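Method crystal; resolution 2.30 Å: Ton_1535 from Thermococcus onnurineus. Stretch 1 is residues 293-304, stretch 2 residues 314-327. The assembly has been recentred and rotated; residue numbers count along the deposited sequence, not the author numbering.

Stretch 1 (293-304) LGNLRRALKFAK
Stretch 2 314-327: EALKAIALELVRRK

Two helices of one chain pack nearly antiparallel in Ton_1535 from Thermococcus onnurineus. The first covers residues 296 to about 303; the second is already under way at 314 and continues to 325. Their N-to-C directions make an angle of 162° (signed crossing angle -162°), and their axes approach to 9.7 Å. The register is set by three CA–CA pairs: Gly 294 and Glu 322 at 8.2 Å, Leu 296 and Ile 319 at 6.6 Å, and Ala 303 and Ala 315 at 5.8 Å. The contact buries 460 Å², counting both sides.

Gly 294 ends a preceding helix in a Schellman motif with phi/psi 96/6, where a CB would be jammed against the carbonyl O of the residue before; glycine suits the turn. Asn 295 (-88/79, chi1 t) is the N-cap of the next helix, its OD1 accepting from Arg 298 N at 3.0 Å. Regular i to i+4 bonds follow, such as Ala 299 N to Asn 295 O at 3.0 Å and Ala 303 N to Ala 299 O at 2.9 Å. In the second helix, Ile 319 N reaches Ala 315 O at 3.2 Å and Leu 323 N reaches Ile 319 O at 3.0 Å. Arg 326 leaves helical geometry at -100/28, and Lys 327 follows at 61/-128.

Ile 319 (chi1 m, chi2 t), buried and pointing toward the first helix, extends its CD1 to 3.6 Å from Ala 303 CB, 4.2 Å from Ala 299 CB and 3.9 Å from Leu 300 CD1. The small alanines leave room for this methyl. Ile 319 CD1 also lies 3.6 Å from Ala 299 O. Ala 303 CB meets Ala 315 CB at 4.0 Å; with only methyl groups facing each other, the backbones come close here. Leu 316 (m, t) and Leu 300 (t, p) start sideways, but their ends come nearer the opposing helix, leaving Leu 316 CD2 and Leu 300 CD1 in apolar contact at 3.8 Å. The same Leu 316 CD2 is 4.0 Å from Ala 303 CB. At the other end, Leu 296 (m, t) points toward the second helix and has the largest area covered, 101 Å². Leu 296 CD1 lies 3.8 Å from Leu 323 CD2 (Leu 323 m, t) and 3.5 Å from Glu 322 CG, the aliphatic part of that acid.

The single hydrogen bond across the stretches runs from Arg 326 NH1 to Gly 294 O, 3.2 Å with a nearly straight angle of 172°. Arg 326 has chi1 m, chi2 t, chi3 22° and chi4 175°; its long side chain brings the guanidinium to the turn before the first helix. The carbonyl sits at the edge of the guanidinium, near its plane, while Leu 296 CD1 covers one face, 3.6 Å from Arg 326 NH1. Within the second stretch, Glu 322 (t, p) forms a salt bridge from OE1 to Arg 325 NH1 at 3.5 Å.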

# COMPACT_ATOMS: atom_id res chain seq x y z
N LEU A 293 -12.61 6.94 17.96
CA LEU A 293 -11.72 6.54 19.05
C LEU A 293 -12.47 6.39 20.37
O LEU A 293 -12.06 5.62 21.23
CB LEU A 293 -10.59 7.55 19.20
CG LEU A 293 -9.43 7.42 18.23
CD1 LEU A 293 -8.64 8.73 18.13
CD2 LEU A 293 -8.54 6.26 18.64
N GLY A 294 -13.57 7.13 20.52
CA GLY A 294 -14.31 7.12 21.77
C GLY A 294 -13.95 8.26 22.70
O GLY A 294 -14.41 8.31 23.83
N ASN A 295 -13.12 9.18 22.23
CA ASN A 295 -12.83 10.38 23.01
C ASN A 295 -13.87 11.44 22.66
O ASN A 295 -13.62 12.36 21.89
CB ASN A 295 -11.40 10.88 22.76
CG ASN A 295 -10.95 11.94 23.77
OD1 ASN A 295 -11.75 12.77 24.24
ND2 ASN A 295 -9.66 11.92 24.10
N LEU A 296 -15.06 11.30 23.23
CA LEU A 296 -16.16 12.19 22.89
C LEU A 296 -15.98 13.60 23.45
O LEU A 296 -16.54 14.56 22.90
CB LEU A 296 -17.50 11.56 23.29
CG LEU A 296 -17.65 10.18 22.63
CD1 LEU A 296 -18.98 9.50 22.95
CD2 LEU A 296 -17.46 10.29 21.13
N ARG A 297 -15.18 13.75 24.51
CA ARG A 297 -14.90 15.09 25.04
C ARG A 297 -14.17 15.93 24.01
O ARG A 297 -14.64 17.01 23.63
CB ARG A 297 -14.08 15.03 26.34
CG ARG A 297 -13.53 16.41 26.76
CD ARG A 297 -12.69 16.40 28.04
NE ARG A 297 -11.34 15.85 27.88
CZ ARG A 297 -10.27 16.56 27.50
NH1 ARG A 297 -10.38 17.85 27.21
NH2 ARG A 297 -9.09 15.97 27.38
N ARG A 298 -13.02 15.44 23.55
CA ARG A 298 -12.22 16.15 22.56
C ARG A 298 -12.98 16.25 21.24
O ARG A 298 -12.93 17.28 20.58
CB ARG A 298 -10.88 15.46 22.33
CG ARG A 298 -9.89 15.52 23.49
CD ARG A 298 -8.62 14.81 23.08
NE ARG A 298 -7.63 14.69 24.14
CZ ARG A 298 -6.76 15.64 24.45
NH1 ARG A 298 -6.77 16.79 23.78
NH2 ARG A 298 -5.88 15.45 25.43
N ALA A 299 -13.67 15.18 20.88
CA ALA A 299 -14.41 15.13 19.62
C ALA A 299 -15.45 16.24 19.55
O ALA A 299 -15.66 16.85 18.51
CB ALA A 299 -15.06 13.77 19.42
N LEU A 300 -16.08 16.53 20.68
CA LEU A 300 -17.05 17.62 20.71
C LEU A 300 -16.37 18.97 20.50
O LEU A 300 -16.91 19.83 19.80
CB LEU A 300 -17.86 17.60 22.00
CG LEU A 300 -19.08 18.51 21.96
CD1 LEU A 300 -20.00 18.10 20.83
CD2 LEU A 300 -19.83 18.48 23.30
N LYS A 301 -15.20 19.17 21.11
CA LYS A 301 -14.49 20.44 20.95
C LYS A 301 -14.27 20.70 19.47
O LYS A 301 -14.52 21.80 18.98
CB LYS A 301 -13.13 20.42 21.63
CG LYS A 301 -13.11 20.22 23.12
CD LYS A 301 -11.66 20.05 23.57
CE LYS A 301 -11.56 19.83 25.05
NZ LYS A 301 -12.36 20.84 25.78
N PHE A 302 -13.79 19.67 18.77
CA PHE A 302 -13.54 19.82 17.34
C PHE A 302 -14.80 20.00 16.51
O PHE A 302 -14.87 20.94 15.71
CB PHE A 302 -12.65 18.70 16.82
CG PHE A 302 -11.21 18.89 17.17
CD1 PHE A 302 -10.39 19.67 16.38
CD2 PHE A 302 -10.68 18.33 18.32
CE1 PHE A 302 -9.07 19.88 16.70
CE2 PHE A 302 -9.37 18.53 18.64
CZ PHE A 302 -8.56 19.31 17.84
N ALA A 303 -15.79 19.15 16.72
CA ALA A 303 -17.05 19.25 15.99
C ALA A 303 -17.66 20.66 16.05
O ALA A 303 -18.15 21.17 15.04
CB ALA A 303 -18.04 18.22 16.50
N LYS A 304 -17.60 21.30 17.21
CA LYS A 304 -18.17 22.63 17.34
C LYS A 304 -17.40 23.72 16.57
O LYS A 304 -17.87 24.85 16.44
CB LYS A 304 -18.33 23.02 18.82
CG LYS A 304 -19.17 22.03 19.61
CD LYS A 304 -19.83 22.68 20.81
CE LYS A 304 -19.27 22.15 22.11
NZ LYS A 304 -20.27 22.20 23.21
N GLU A 314 -23.47 16.75 10.69
CA GLU A 314 -23.16 15.33 10.69
C GLU A 314 -22.34 14.92 11.92
O GLU A 314 -22.69 13.97 12.62
CB GLU A 314 -22.42 14.94 9.40
CG GLU A 314 -23.30 15.01 8.16
CD GLU A 314 -22.51 15.10 6.86
OE1 GLU A 314 -21.47 14.41 6.74
OE2 GLU A 314 -22.92 15.88 5.97
N ALA A 315 -21.25 15.64 12.18
CA ALA A 315 -20.35 15.32 13.28
C ALA A 315 -21.05 15.39 14.64
O ALA A 315 -20.82 14.57 15.52
CB ALA A 315 -19.12 16.22 13.26
N LEU A 316 -21.94 16.37 14.78
CA LEU A 316 -22.66 16.55 16.03
C LEU A 316 -23.62 15.38 16.26
O LEU A 316 -23.82 14.95 17.39
CB LEU A 316 -23.41 17.88 16.02
CG LEU A 316 -22.56 19.12 16.29
CD1 LEU A 316 -23.41 20.40 16.27
CD2 LEU A 316 -21.84 18.98 17.62
N LYS A 317 -24.21 14.88 15.18
CA LYS A 317 -25.13 13.75 15.27
C LYS A 317 -24.39 12.51 15.76
O LYS A 317 -24.75 11.92 16.78
CB LYS A 317 -25.80 13.46 13.92
CG LYS A 317 -26.70 12.23 13.94
CD LYS A 317 -27.62 12.16 12.74
CE LYS A 317 -27.27 11.00 11.83
NZ LYS A 317 -28.26 10.85 10.72
N ALA A 318 -23.34 12.13 15.02
CA ALA A 318 -22.52 10.96 15.34
C ALA A 318 -22.14 10.94 16.82
O ALA A 318 -22.34 9.93 17.51
CB ALA A 318 -21.27 10.94 14.48
N ILE A 319 -21.60 12.05 17.30
CA ILE A 319 -21.22 12.15 18.70
C ILE A 319 -22.41 11.84 19.60
O ILE A 319 -22.28 11.12 20.59
CB ILE A 319 -20.68 13.55 19.03
CG1 ILE A 319 -19.33 13.77 18.34
CG2 ILE A 319 -20.56 13.74 20.54
CD1 ILE A 319 -18.87 15.24 18.36
N ALA A 320 -23.57 12.37 19.23
CA ALA A 320 -24.76 12.22 20.05
C ALA A 320 -25.26 10.78 20.05
O ALA A 320 -25.73 10.29 21.07
CB ALA A 320 -25.85 13.16 19.59
N LEU A 321 -25.16 10.10 18.91
CA LEU A 321 -25.56 8.70 18.85
C LEU A 321 -24.68 7.84 19.74
O LEU A 321 -25.17 6.98 20.48
CB LEU A 321 -25.50 8.17 17.41
CG LEU A 321 -26.43 8.79 16.38
CD1 LEU A 321 -26.27 8.05 15.06
CD2 LEU A 321 -27.88 8.78 16.84
N GLU A 322 -23.37 8.07 19.65
CA GLU A 322 -22.42 7.33 20.46
C GLU A 322 -22.71 7.56 21.94
O GLU A 322 -22.66 6.62 22.74
CB GLU A 322 -20.99 7.74 20.15
CG GLU A 322 -19.97 6.87 20.84
CD GLU A 322 -20.00 5.44 20.33
OE1 GLU A 322 -20.32 5.25 19.13
OE2 GLU A 322 -19.70 4.51 21.11
N LEU A 323 -22.99 8.80 22.30
CA LEU A 323 -23.40 9.11 23.66
C LEU A 323 -24.51 8.16 24.10
O LEU A 323 -24.39 7.51 25.13
CB LEU A 323 -23.83 10.57 23.80
CG LEU A 323 -22.69 11.56 24.03
CD1 LEU A 323 -23.22 12.93 24.41
CD2 LEU A 323 -21.75 11.04 25.09
N VAL A 324 -25.56 8.05 23.29
CA VAL A 324 -26.71 7.20 23.62
C VAL A 324 -26.35 5.75 23.93
O VAL A 324 -26.71 5.23 25.00
CB VAL A 324 -27.78 7.26 22.51
CG1 VAL A 324 -28.77 6.11 22.65
CG2 VAL A 324 -28.49 8.59 22.56
N ARG A 325 -25.65 5.09 23.01
CA ARG A 325 -25.19 3.72 23.22
C ARG A 325 -24.53 3.54 24.58
O ARG A 325 -24.78 2.56 25.29
CB ARG A 325 -24.22 3.31 22.11
CG ARG A 325 -24.90 3.15 20.78
CD ARG A 325 -24.15 3.86 19.67
NE ARG A 325 -24.86 3.75 18.40
CZ ARG A 325 -24.39 4.18 17.23
NH1 ARG A 325 -23.19 4.75 17.15
NH2 ARG A 325 -25.13 4.04 16.13
N ARG A 326 -23.72 4.52 24.96
CA ARG A 326 -22.89 4.42 26.15
C ARG A 326 -23.48 5.15 27.35
O ARG A 326 -22.72 5.59 28.21
CB ARG A 326 -21.50 5.00 25.84
CG ARG A 326 -20.92 4.54 24.49
CD ARG A 326 -19.65 5.30 24.13
NE ARG A 326 -19.01 5.89 25.31
CZ ARG A 326 -17.84 6.52 25.29
NH1 ARG A 326 -17.17 6.64 24.15
NH2 ARG A 326 -17.34 7.03 26.41
N LYS A 327 -24.81 5.26 27.40
CA LYS A 327 -25.48 6.03 28.47
C LYS A 327 -25.06 7.51 28.43
O LYS A 327 -25.13 8.14 27.38
CB LYS A 327 -25.23 5.40 29.85
CG LYS A 327 -26.10 5.90 31.01
CD LYS A 327 -25.54 5.39 32.34
CE LYS A 327 -25.19 6.53 33.30
NZ LYS A 327 -26.39 7.07 33.99